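Local structure of AlyGC (Glaciecola chathamensis, 5GKD) at residues P47-G52 with H72-G77. The protein cleaves the polysaccharide alginate as a lyase of polysaccharide lyase family 6, in a chain that carries a bound calcium ion. Sequence-based numbering, arbitrary orientation.
Sequences PITLRG and HLIVSG
Ile-48 to Arg-51 pair in parallel with Leu-73 to Ser-76, the strand axes 4.7 Å apart and 7° from parallel. Five backbone hydrogen bonds join them. Ile-48 N donates to His-72 O, Ile-74 N to Ile-48 O, Leu-50 N to Ile-74 O, Ser-76 N to Leu-50 O and Gly-52 N to Ser-76 O. The shortest, Leu-50 N to Ile-74 O, is 2.8 Å. Ile-74 O also receives a CA-H contact from Thr-49.

Ile-74 is the residue most buried by the facing strand. Its CG1 is anti to the carbonyl carbon (chi1 -54°), which places CG1 by Pro-47 CB, 4.1 Å away. Its CD1 lies 3.7 Å from Pro-47 CG, and the proline ring and the isoleucine branch lie alongside each other with the same heading. Thr-49 OG1 sits 3.8 Å from Ile-74 CB. Further along this face, Ser-76 OG is 3.4 Å from Arg-51 CB. The end of the arginine leads away from the facing strand, and its NH1 forms a salt bridge with Asp-23.

The other face is apolar. Leu-73 CD2 reaches to 4.2 Å from Ile-48 CB, while Val-75 CG2 is 4.3 Å from Leu-50 CB. Leu-50, Leu-73 and Val-75 also touch Phe-38 of strand 35-41.

The stacked parallel strands fit successive coils of a right-handed parallel beta-helix, as in pectate lyase-like proteins. Backbone bonds hold the coils together, and aliphatic side chains pack the buried interior.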
ATOM      1  N   PRO A  47      45.810  17.198   8.181  1.00 26.65           N
ATOM      2  CA  PRO A  47      44.574  16.755   7.541  1.00 22.70           C
ATOM      3  C   PRO A  47      43.732  17.945   7.095  1.00 22.06           C
ATOM      4  O   PRO A  47      43.932  19.078   7.521  1.00 23.97           O
ATOM      5  CB  PRO A  47      43.880  15.975   8.656  1.00 21.84           C
ATOM      6  CG  PRO A  47      44.291  16.708   9.882  1.00 22.31           C
ATOM      7  CD  PRO A  47      45.727  17.111   9.649  1.00 25.43           C
ATOM      8  N   ILE A  48      42.779  17.673   6.214  1.00 21.49           N
ATOM      9  CA  ILE A  48      41.779  18.668   5.831  1.00 20.80           C
ATOM     10  C   ILE A  48      40.475  18.320   6.530  1.00 21.92           C
ATOM     11  O   ILE A  48      40.004  17.182   6.446  1.00 22.26           O
ATOM     12  CB  ILE A  48      41.593  18.730   4.312  1.00 19.98           C
ATOM     13  CG1 ILE A  48      42.933  18.993   3.632  1.00 19.83           C
ATOM     14  CG2 ILE A  48      40.612  19.824   3.944  1.00 19.60           C
ATOM     15  CD1 ILE A  48      42.848  18.924   2.133  1.00 21.59           C
ATOM     16  N   THR A  49      39.906  19.289   7.234  1.00 20.78           N
ATOM     17  CA  THR A  49      38.790  19.066   8.138  1.00 20.43           C
ATOM     18  C   THR A  49      37.545  19.781   7.620  1.00 18.64           C
ATOM     19  O   THR A  49      37.624  20.909   7.125  1.00 20.18           O
ATOM     20  CB  THR A  49      39.151  19.560   9.548  1.00 18.13           C
ATOM     21  OG1 THR A  49      40.283  18.830  10.036  1.00 23.49           O
ATOM     22  CG2 THR A  49      37.997  19.401  10.514  1.00 21.53           C
ATOM     23  N   LEU A  50      36.409  19.102   7.703  1.00 20.35           N
ATOM     24  CA  LEU A  50      35.074  19.677   7.535  1.00 18.58           C
ATOM     25  C   LEU A  50      34.367  19.572   8.875  1.00 19.29           C
ATOM     26  O   LEU A  50      34.199  18.461   9.385  1.00 20.49           O
ATOM     27  CB  LEU A  50      34.276  18.909   6.486  1.00 17.37           C
ATOM     28  CG  LEU A  50      33.106  19.491   5.684  1.00 21.48           C
ATOM     29  CD1 LEU A  50      32.013  18.476   5.473  1.00 18.94           C
ATOM     30  CD2 LEU A  50      32.566  20.845   6.145  1.00 18.69           C
ATOM     31  N   ARG A  51      33.940  20.703   9.442  1.00 19.44           N
ATOM     32  CA  ARG A  51      33.352  20.653  10.774  1.00 19.13           C
ATOM     33  C   ARG A  51      32.290  21.731  10.932  1.00 19.71           C
ATOM     34  O   ARG A  51      32.284  22.738  10.232  1.00 23.65           O
ATOM     35  CB  ARG A  51      34.413  20.787  11.878  1.00 18.29           C
ATOM     36  CG  ARG A  51      35.508  21.752  11.557  1.00 22.82           C
ATOM     37  CD  ARG A  51      36.508  21.946  12.714  1.00 25.12           C
ATOM     38  NE  ARG A  51      35.955  22.943  13.606  1.00 36.83           N
ATOM     39  CZ  ARG A  51      36.465  24.144  13.817  1.00 28.84           C
ATOM     40  NH1 ARG A  51      37.594  24.518  13.255  1.00 28.69           N
ATOM     41  NH2 ARG A  51      35.831  24.958  14.630  1.00 31.27           N
ATOM     42  N   GLY A  52      31.380  21.501  11.867  1.00 19.92           N
ATOM     43  CA  GLY A  52      30.384  22.502  12.178  1.00 21.59           C
ATOM     44  C   GLY A  52      30.988  23.594  13.043  1.00 22.85           C
ATOM     45  O   GLY A  52      31.837  23.339  13.897  1.00 23.47           O
ATOM     46  N   HIS A  72      43.305  11.450   4.371  1.00 20.34           N
ATOM     47  CA  HIS A  72      43.651  12.349   5.468  1.00 20.29           C
ATOM     48  C   HIS A  72      42.597  13.440   5.663  1.00 23.41           C
ATOM     49  O   HIS A  72      42.902  14.621   5.821  1.00 22.39           O
ATOM     50  CB  HIS A  72      45.054  12.924   5.261  1.00 19.49           C
ATOM     51  CG  HIS A  72      46.112  11.864   5.264  1.00 25.06           C
ATOM     52  ND1 HIS A  72      46.512  11.214   6.416  1.00 26.69           N
ATOM     53  CD2 HIS A  72      46.804  11.289   4.251  1.00 25.74           C
ATOM     54  CE1 HIS A  72      47.427  10.310   6.115  1.00 29.06           C
ATOM     55  NE2 HIS A  72      47.618  10.330   4.807  1.00 23.62           N
ATOM     56  N   LEU A  73      41.339  13.024   5.685  1.00 22.86           N
ATOM     57  CA  LEU A  73      40.217  13.912   5.942  1.00 20.82           C
ATOM     58  C   LEU A  73      39.666  13.664   7.339  1.00 21.21           C
ATOM     59  O   LEU A  73      39.767  12.559   7.876  1.00 19.43           O
ATOM     60  CB  LEU A  73      39.101  13.697   4.913  1.00 17.76           C
ATOM     61  CG  LEU A  73      39.592  13.638   3.464  1.00 21.99           C
ATOM     62  CD1 LEU A  73      38.454  13.253   2.517  1.00 21.31           C
ATOM     63  CD2 LEU A  73      40.226  14.971   3.041  1.00 18.27           C
ATOM     64  N   ILE A  74      39.066  14.702   7.910  1.00 17.76           N
ATOM     65  CA  ILE A  74      38.333  14.606   9.163  1.00 19.00           C
ATOM     66  C   ILE A  74      37.007  15.341   9.007  1.00 18.50           C
ATOM     67  O   ILE A  74      36.978  16.463   8.502  1.00 19.22           O
ATOM     68  CB  ILE A  74      39.123  15.205  10.333  1.00 17.91           C
ATOM     69  CG1 ILE A  74      40.510  14.567  10.428  1.00 20.75           C
ATOM     70  CG2 ILE A  74      38.344  15.017  11.619  1.00 19.31           C
ATOM     71  CD1 ILE A  74      41.340  15.150  11.549  1.00 21.09           C
ATOM     72  N   VAL A  75      35.913  14.716   9.434  1.00 20.60           N
ATOM     73  CA  VAL A  75      34.600  15.352   9.475  1.00 17.37           C
ATOM     74  C   VAL A  75      34.085  15.288  10.909  1.00 20.57           C
ATOM     75  O   VAL A  75      34.094  14.212  11.519  1.00 19.73           O
ATOM     76  CB  VAL A  75      33.605  14.670   8.525  1.00 15.04           C
ATOM     77  CG1 VAL A  75      32.251  15.351   8.623  1.00 23.31           C
ATOM     78  CG2 VAL A  75      34.106  14.688   7.098  1.00 14.80           C
ATOM     79  N   SER A  76      33.624  16.422  11.445  1.00 19.21           N
ATOM     80  CA  SER A  76      33.182  16.427  12.836  1.00 19.47           C
ATOM     81  C   SER A  76      32.128  17.495  13.096  1.00 19.25           C
ATOM     82  O   SER A  76      32.035  18.501  12.394  1.00 21.90           O
ATOM     83  CB  SER A  76      34.353  16.636  13.799  1.00 17.71           C
ATOM     84  OG  SER A  76      34.878  17.938  13.688  1.00 22.52           O
ATOM     85  N   GLY A  77      31.342  17.259  14.138  1.00 17.91           N
ATOM     86  CA  GLY A  77      30.459  18.290  14.657  1.00 19.13           C
ATOM     87  C   GLY A  77      29.248  18.589  13.809  1.00 19.55           C
ATOM     88  O   GLY A  77      28.887  19.761  13.656  1.00 21.97           O
TER